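Local coordinates for major extracellular endoglucanase (Xanthomonas campestris pv. campestris, PDB 4TUF), which hydrolyses internal beta-1,4-glucosidic linkages in cellulose, lichenin and cereal beta-D-glucans, acting here through the catalytic domain of a longer secreted enzyme, at residues I193-S205 with W212-I226. Sequence-based numbering, arbitrary orientation.
Sequences IAVEGITDNPVCS and WGGNLQPLACTPLNI
The flat carboxamide of Asn215 meets residues 197-205 at its amino edge: ND2 donates, within the amide plane, to Thr199 O (2.8 Å, nearly straight at 168°) and to Ser205 OG (2.9 Å), which also hydrogen-bonds Asn207 OD1. Both segments belong to the long excursion after strand 192-195 of the family 5 TIM barrel. OD1 is gripped from opposite faces of the same plane, by Gln217 N, closing an Asx turn, and by Gln217 NE2; the longer glutamine chain brings its amide back to OD1 while its OE1 accepts from Thr206 N. Asparagine suits this place because one short, flat group both donates and accepts; with CG anti to the backbone N (chi1 -171°), it projects across to the other loop. Gly214 and Asn215 both face Ile198 in a classic beta bulge, Asn215 N and O pairing with Ile198 O and N. Gly197, without a side chain, lets the backbones come close, and Gly213, whose positive phi glycine adopts readily, directs a CA-H at Gly197 O (CA to O 3.2 Å). The Trp212 ring stacks on His159 and touches Glu157, the probable proton donor, while Thr199 CG2 lies obliquely to the indole. On the barrel strand itself, branched Val195 spreads its methyls, CG1 meeting Leu224 CD1 tip to tip and CG2 packing on Ile226 CD1 (3.9 Å). A disulfide with a 91° torsion about its S-S bond joins Cys204 SG to Cys221 SG.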
ATOM      1  N   ILE A 193      -3.056  11.895   1.824  1.00 43.94           N
ATOM      2  CA  ILE A 193      -4.148  11.005   1.464  1.00 29.77           C
ATOM      3  C   ILE A 193      -3.746  10.179   0.252  1.00 28.54           C
ATOM      4  O   ILE A 193      -3.530  10.723  -0.832  1.00 36.31           O
ATOM      5  CB  ILE A 193      -5.429  11.796   1.156  1.00 28.11           C
ATOM      6  CG1 ILE A 193      -5.761  12.738   2.318  1.00 29.68           C
ATOM      7  CG2 ILE A 193      -6.593  10.855   0.882  1.00 22.15           C
ATOM      8  CD1 ILE A 193      -6.138  12.016   3.588  1.00 24.52           C
ATOM      9  N   ALA A 194      -3.615   8.870   0.432  1.00 27.53           N
ATOM     10  CA  ALA A 194      -3.273   8.010  -0.699  1.00 32.78           C
ATOM     11  C   ALA A 194      -4.537   7.445  -1.330  1.00 36.92           C
ATOM     12  O   ALA A 194      -5.397   6.895  -0.639  1.00 42.52           O
ATOM     13  CB  ALA A 194      -2.343   6.890  -0.272  1.00 29.53           C
ATOM     14  N   VAL A 195      -4.650   7.595  -2.646  1.00 31.18           N
ATOM     15  CA  VAL A 195      -5.809   7.101  -3.374  1.00 25.63           C
ATOM     16  C   VAL A 195      -5.384   6.107  -4.444  1.00 27.11           C
ATOM     17  O   VAL A 195      -4.444   6.349  -5.198  1.00 30.95           O
ATOM     18  CB  VAL A 195      -6.597   8.245  -4.025  1.00 28.01           C
ATOM     19  CG1 VAL A 195      -7.810   7.699  -4.773  1.00 26.28           C
ATOM     20  CG2 VAL A 195      -7.022   9.249  -2.973  1.00 24.14           C
ATOM     21  N   GLU A 196      -6.073   4.976  -4.493  1.00 32.68           N
ATOM     22  CA  GLU A 196      -5.762   3.947  -5.469  1.00 31.61           C
ATOM     23  C   GLU A 196      -6.734   4.007  -6.629  1.00 35.30           C
ATOM     24  O   GLU A 196      -7.779   4.668  -6.564  1.00 31.33           O
ATOM     25  CB  GLU A 196      -5.798   2.561  -4.825  1.00 30.45           C
ATOM     26  CG  GLU A 196      -4.892   2.419  -3.606  1.00 37.51           C
ATOM     27  CD  GLU A 196      -5.008   1.050  -2.962  1.00 39.20           C
ATOM     28  OE1 GLU A 196      -5.205   0.066  -3.712  1.00 35.65           O
ATOM     29  OE2 GLU A 196      -4.923   0.964  -1.712  1.00 36.26           O
ATOM     30  N   GLY A 197      -6.387   3.303  -7.696  1.00 31.73           N
ATOM     31  CA  GLY A 197      -7.250   3.240  -8.848  1.00 32.51           C
ATOM     32  C   GLY A 197      -8.358   2.221  -8.670  1.00 38.94           C
ATOM     33  O   GLY A 197      -8.584   1.698  -7.578  1.00 37.75           O
ATOM     34  N   ILE A 198      -9.064   1.959  -9.760  1.00 37.75           N
ATOM     35  CA  ILE A 198     -10.105   0.952  -9.788  1.00 32.10           C
ATOM     36  C   ILE A 198      -9.709  -0.068 -10.846  1.00 36.05           C
ATOM     37  O   ILE A 198      -8.532  -0.157 -11.204  1.00 41.35           O
ATOM     38  CB  ILE A 198     -11.471   1.575 -10.096  1.00 31.13           C
ATOM     39  CG1 ILE A 198     -11.432   2.278 -11.454  1.00 26.94           C
ATOM     40  CG2 ILE A 198     -11.841   2.572  -9.002  1.00 25.35           C
ATOM     41  CD1 ILE A 198     -12.795   2.609 -12.014  1.00 22.29           C
ATOM     42  N   THR A 199     -10.666  -0.841 -11.347  1.00 29.62           N
ATOM     43  CA  THR A 199     -10.373  -1.705 -12.483  1.00 35.05           C
ATOM     44  C   THR A 199     -11.055  -1.170 -13.746  1.00 34.33           C
ATOM     45  O   THR A 199     -10.770  -0.045 -14.166  1.00 34.33           O
ATOM     46  CB  THR A 199     -10.778  -3.172 -12.210  1.00 30.18           C
ATOM     47  OG1 THR A 199     -12.091  -3.228 -11.645  1.00 33.57           O
ATOM     48  CG2 THR A 199      -9.802  -3.791 -11.236  1.00 25.15           C
ATOM     49  N   ASP A 200     -11.934  -1.966 -14.354  1.00 28.82           N
ATOM     50  CA  ASP A 200     -12.659  -1.529 -15.552  1.00 36.41           C
ATOM     51  C   ASP A 200     -13.658  -0.424 -15.221  1.00 42.93           C
ATOM     52  O   ASP A 200     -14.299  -0.451 -14.169  1.00 39.85           O
ATOM     53  CB  ASP A 200     -13.395  -2.700 -16.204  1.00 37.23           C
ATOM     54  CG  ASP A 200     -12.486  -3.579 -17.045  1.00 45.33           C
ATOM     55  OD1 ASP A 200     -11.256  -3.354 -17.051  1.00 47.76           O
ATOM     56  OD2 ASP A 200     -13.006  -4.509 -17.700  1.00 51.37           O
ATOM     57  N   ASN A 201     -13.793   0.543 -16.124  1.00 40.26           N
ATOM     58  CA  ASN A 201     -14.723   1.648 -15.920  1.00 36.85           C
ATOM     59  C   ASN A 201     -15.580   1.918 -17.162  1.00 40.76           C
ATOM     60  O   ASN A 201     -15.098   1.849 -18.291  1.00 38.46           O
ATOM     61  CB  ASN A 201     -13.952   2.904 -15.523  1.00 38.51           C
ATOM     62  CG  ASN A 201     -14.823   3.924 -14.833  1.00 39.42           C
ATOM     63  OD1 ASN A 201     -15.421   3.635 -13.799  1.00 40.25           O
ATOM     64  ND2 ASN A 201     -14.888   5.132 -15.389  1.00 37.58           N
ATOM     65  N   PRO A 202     -16.869   2.215 -16.959  1.00 45.11           N
ATOM     66  CA  PRO A 202     -17.746   2.473 -18.111  1.00 41.71           C
ATOM     67  C   PRO A 202     -17.443   3.768 -18.879  1.00 43.18           C
ATOM     68  O   PRO A 202     -17.948   3.910 -19.992  1.00 48.88           O
ATOM     69  CB  PRO A 202     -19.145   2.535 -17.484  1.00 28.38           C
ATOM     70  CG  PRO A 202     -18.930   2.715 -16.031  1.00 32.52           C
ATOM     71  CD  PRO A 202     -17.615   2.098 -15.695  1.00 35.34           C
ATOM     72  N   VAL A 203     -16.656   4.684 -18.315  1.00 37.16           N
ATOM     73  CA  VAL A 203     -16.236   5.880 -19.054  1.00 37.57           C
ATOM     74  C   VAL A 203     -14.761   6.196 -18.856  1.00 41.35           C
ATOM     75  O   VAL A 203     -14.179   5.854 -17.831  1.00 43.01           O
ATOM     76  CB  VAL A 203     -17.035   7.156 -18.653  1.00 41.03           C
ATOM     77  CG1 VAL A 203     -18.504   7.035 -19.026  1.00 33.14           C
ATOM     78  CG2 VAL A 203     -16.857   7.471 -17.175  1.00 35.38           C
ATOM     79  N   CYS A 204     -14.177   6.863 -19.850  1.00 46.43           N
ATOM     80  CA  CYS A 204     -12.818   7.397 -19.772  1.00 37.66           C
ATOM     81  C   CYS A 204     -11.811   6.347 -19.323  1.00 38.38           C
ATOM     82  O   CYS A 204     -11.045   6.561 -18.381  1.00 44.92           O
ATOM     83  CB  CYS A 204     -12.785   8.603 -18.832  1.00 36.69           C
ATOM     84  SG  CYS A 204     -11.235   9.535 -18.805  1.00 56.22           S
ATOM     85  N   SER A 205     -11.826   5.206 -19.999  1.00 40.70           N
ATOM     86  CA  SER A 205     -10.908   4.122 -19.685  1.00 31.73           C
ATOM     87  C   SER A 205     -10.856   3.113 -20.820  1.00 35.04           C
ATOM     88  O   SER A 205     -11.896   2.692 -21.319  1.00 33.37           O
ATOM     89  CB  SER A 205     -11.325   3.424 -18.389  1.00 32.18           C
ATOM     90  OG  SER A 205     -10.593   2.228 -18.189  1.00 31.33           O
ATOM     91  N   TRP A 212      -6.480  -5.143  -9.558  1.00 39.31           N
ATOM     92  CA  TRP A 212      -7.227  -4.444  -8.515  1.00 32.57           C
ATOM     93  C   TRP A 212      -6.503  -3.176  -8.069  1.00 35.68           C
ATOM     94  O   TRP A 212      -5.314  -3.216  -7.762  1.00 28.09           O
ATOM     95  CB  TRP A 212      -7.450  -5.349  -7.306  1.00 31.40           C
ATOM     96  CG  TRP A 212      -8.356  -6.509  -7.546  1.00 31.15           C
ATOM     97  CD1 TRP A 212      -8.973  -6.844  -8.715  1.00 30.32           C
ATOM     98  CD2 TRP A 212      -8.751  -7.496  -6.584  1.00 31.81           C
ATOM     99  NE1 TRP A 212      -9.722  -7.990  -8.542  1.00 31.16           N
ATOM    100  CE2 TRP A 212      -9.606  -8.405  -7.242  1.00 34.72           C
ATOM    101  CE3 TRP A 212      -8.464  -7.700  -5.233  1.00 32.53           C
ATOM    102  CZ2 TRP A 212     -10.179  -9.496  -6.591  1.00 36.47           C
ATOM    103  CZ3 TRP A 212      -9.031  -8.789  -4.590  1.00 35.45           C
ATOM    104  CH2 TRP A 212      -9.877  -9.673  -5.269  1.00 31.59           C
ATOM    105  N   GLY A 213      -7.223  -2.058  -8.040  1.00 34.33           N
ATOM    106  CA  GLY A 213      -6.647  -0.789  -7.633  1.00 28.97           C
ATOM    107  C   GLY A 213      -5.567  -0.309  -8.581  1.00 33.82           C
ATOM    108  O   GLY A 213      -4.701   0.478  -8.197  1.00 30.23           O
ATOM    109  N   GLY A 214      -5.620  -0.771  -9.828  1.00 34.56           N
ATOM    110  CA  GLY A 214      -4.548  -0.504 -10.769  1.00 36.96           C
ATOM    111  C   GLY A 214      -4.839   0.486 -11.887  1.00 38.09           C
ATOM    112  O   GLY A 214      -3.919   0.875 -12.610  1.00 34.42           O
ATOM    113  N   ASN A 215      -6.101   0.892 -12.037  1.00 32.92           N
ATOM    114  CA  ASN A 215      -6.489   1.780 -13.134  1.00 32.35           C
ATOM    115  C   ASN A 215      -6.770   3.201 -12.672  1.00 36.62           C
ATOM    116  O   ASN A 215      -7.663   3.430 -11.858  1.00 32.10           O
ATOM    117  CB  ASN A 215      -7.722   1.234 -13.857  1.00 36.40           C
ATOM    118  CG  ASN A 215      -8.037   1.991 -15.141  1.00 33.80           C
ATOM    119  OD1 ASN A 215      -7.201   2.722 -15.673  1.00 32.21           O
ATOM    120  ND2 ASN A 215      -9.248   1.810 -15.647  1.00 27.85           N
ATOM    121  N   LEU A 216      -6.023   4.157 -13.213  1.00 40.45           N
ATOM    122  CA  LEU A 216      -6.216   5.558 -12.863  1.00 38.91           C
ATOM    123  C   LEU A 216      -6.754   6.388 -14.030  1.00 42.46           C
ATOM    124  O   LEU A 216      -6.918   7.606 -13.904  1.00 37.33           O
ATOM    125  CB  LEU A 216      -4.906   6.158 -12.366  1.00 32.63           C
ATOM    126  CG  LEU A 216      -4.518   5.830 -10.931  1.00 28.03           C
ATOM    127  CD1 LEU A 216      -3.138   6.380 -10.654  1.00 29.50           C
ATOM    128  CD2 LEU A 216      -5.535   6.422  -9.975  1.00 27.54           C
ATOM    129  N   GLN A 217      -7.028   5.729 -15.154  1.00 38.44           N
ATOM    130  CA  GLN A 217      -7.467   6.416 -16.372  1.00 43.86           C
ATOM    131  C   GLN A 217      -8.620   7.421 -16.187  1.00 42.59           C
ATOM    132  O   GLN A 217      -8.554   8.518 -16.741  1.00 44.26           O
ATOM    133  CB  GLN A 217      -7.867   5.395 -17.443  1.00 40.09           C
ATOM    134  CG  GLN A 217      -6.712   4.730 -18.163  1.00 34.65           C
ATOM    135  CD  GLN A 217      -7.167   3.530 -18.968  1.00 42.67           C
ATOM    136  OE1 GLN A 217      -7.339   3.609 -20.183  1.00 46.22           O
ATOM    137  NE2 GLN A 217      -7.380   2.408 -18.286  1.00 39.75           N
ATOM    138  N   PRO A 218      -9.674   7.063 -15.419  1.00 34.13           N
ATOM    139  CA  PRO A 218     -10.796   8.010 -15.324  1.00 34.24           C
ATOM    140  C   PRO A 218     -10.466   9.337 -14.626  1.00 41.08           C
ATOM    141  O   PRO A 218     -11.275  10.265 -14.678  1.00 51.04           O
ATOM    142  CB  PRO A 218     -11.840   7.230 -14.516  1.00 29.14           C
ATOM    143  CG  PRO A 218     -11.516   5.805 -14.751  1.00 29.08           C
ATOM    144  CD  PRO A 218     -10.015   5.769 -14.797  1.00 32.14           C
ATOM    145  N   LEU A 219      -9.298   9.431 -13.999  1.00 39.63           N
ATOM    146  CA  LEU A 219      -8.857  10.679 -13.373  1.00 34.90           C
ATOM    147  C   LEU A 219      -8.658  11.790 -14.407  1.00 36.00           C
ATOM    148  O   LEU A 219      -8.676  12.977 -14.082  1.00 37.06           O
ATOM    149  CB  LEU A 219      -7.562  10.442 -12.590  1.00 29.55           C
ATOM    150  CG  LEU A 219      -6.906  11.628 -11.888  1.00 37.05           C
ATOM    151  CD1 LEU A 219      -7.877  12.267 -10.901  1.00 43.12           C
ATOM    152  CD2 LEU A 219      -5.639  11.182 -11.180  1.00 36.40           C
ATOM    153  N   ALA A 220      -8.471  11.404 -15.661  1.00 39.16           N
ATOM    154  CA  ALA A 220      -8.282  12.382 -16.722  1.00 41.77           C
ATOM    155  C   ALA A 220      -9.586  13.112 -17.044  1.00 44.56           C
ATOM    156  O   ALA A 220      -9.569  14.251 -17.508  1.00 48.45           O
ATOM    157  CB  ALA A 220      -7.728  11.705 -17.967  1.00 42.67           C
ATOM    158  N   CYS A 221     -10.712  12.449 -16.797  1.00 47.74           N
ATOM    159  CA  CYS A 221     -12.028  13.021 -17.076  1.00 49.11           C
ATOM    160  C   CYS A 221     -12.632  13.644 -15.830  1.00 55.15           C
ATOM    161  O   CYS A 221     -13.413  14.591 -15.914  1.00 57.51           O
ATOM    162  CB  CYS A 221     -12.982  11.954 -17.618  1.00 40.70           C
ATOM    163  SG  CYS A 221     -12.426  11.148 -19.130  1.00109.36           S
ATOM    164  N   THR A 222     -12.263  13.102 -14.673  1.00 52.31           N
ATOM    165  CA  THR A 222     -12.888  13.478 -13.414  1.00 44.49           C
ATOM    166  C   THR A 222     -11.848  13.691 -12.327  1.00 38.93           C
ATOM    167  O   THR A 222     -11.482  12.758 -11.616  1.00 35.28           O
ATOM    168  CB  THR A 222     -13.898  12.404 -12.945  1.00 44.14           C
ATOM    169  OG1 THR A 222     -14.739  12.017 -14.042  1.00 55.07           O
ATOM    170  CG2 THR A 222     -14.759  12.941 -11.821  1.00 41.73           C
ATOM    171  N   PRO A 223     -11.368  14.929 -12.192  1.00 39.55           N
ATOM    172  CA  PRO A 223     -10.410  15.301 -11.148  1.00 37.16           C
ATOM    173  C   PRO A 223     -10.941  15.010  -9.746  1.00 39.24           C
ATOM    174  O   PRO A 223     -12.148  15.064  -9.514  1.00 40.50           O
ATOM    175  CB  PRO A 223     -10.234  16.806 -11.351  1.00 31.13           C
ATOM    176  CG  PRO A 223     -10.638  17.054 -12.752  1.00 39.50           C
ATOM    177  CD  PRO A 223     -11.728  16.071 -13.045  1.00 41.08           C
ATOM    178  N   LEU A 224     -10.037  14.701  -8.825  1.00 40.95           N
ATOM    179  CA  LEU A 224     -10.399  14.474  -7.434  1.00 40.09           C
ATOM    180  C   LEU A 224     -10.491  15.790  -6.672  1.00 42.10           C
ATOM    181  O   LEU A 224      -9.608  16.639  -6.784  1.00 44.08           O
ATOM    182  CB  LEU A 224      -9.378  13.553  -6.766  1.00 34.88           C
ATOM    183  CG  LEU A 224      -9.418  12.101  -7.230  1.00 35.76           C
ATOM    184  CD1 LEU A 224      -8.195  11.348  -6.729  1.00 33.00           C
ATOM    185  CD2 LEU A 224     -10.707  11.439  -6.748  1.00 33.60           C
ATOM    186  N   ASN A 225     -11.557  15.959  -5.897  1.00 40.12           N
ATOM    187  CA  ASN A 225     -11.679  17.127  -5.036  1.00 38.23           C
ATOM    188  C   ASN A 225     -10.938  16.891  -3.722  1.00 46.46           C
ATOM    189  O   ASN A 225     -11.541  16.832  -2.647  1.00 48.15           O
ATOM    190  CB  ASN A 225     -13.145  17.452  -4.777  1.00 44.13           C
ATOM    191  CG  ASN A 225     -13.332  18.805  -4.129  1.00 52.30           C
ATOM    192  OD1 ASN A 225     -12.377  19.569  -3.971  1.00 58.17           O
ATOM    193  ND2 ASN A 225     -14.566  19.116  -3.759  1.00 52.04           N
ATOM    194  N   ILE A 226      -9.624  16.731  -3.842  1.00 41.62           N
ATOM    195  CA  ILE A 226      -8.716  16.502  -2.728  1.00 29.44           C
ATOM    196  C   ILE A 226      -7.568  17.489  -2.900  1.00 32.33           C
ATOM    197  O   ILE A 226      -7.073  17.651  -4.018  1.00 41.45           O
ATOM    198  CB  ILE A 226      -8.186  15.048  -2.714  1.00 29.88           C
ATOM    199  CG1 ILE A 226      -9.334  14.055  -2.557  1.00 30.98           C
ATOM    200  CG2 ILE A 226      -7.149  14.830  -1.609  1.00 26.50           C
ATOM    201  CD1 ILE A 226      -8.867  12.613  -2.476  1.00 30.93           C
TER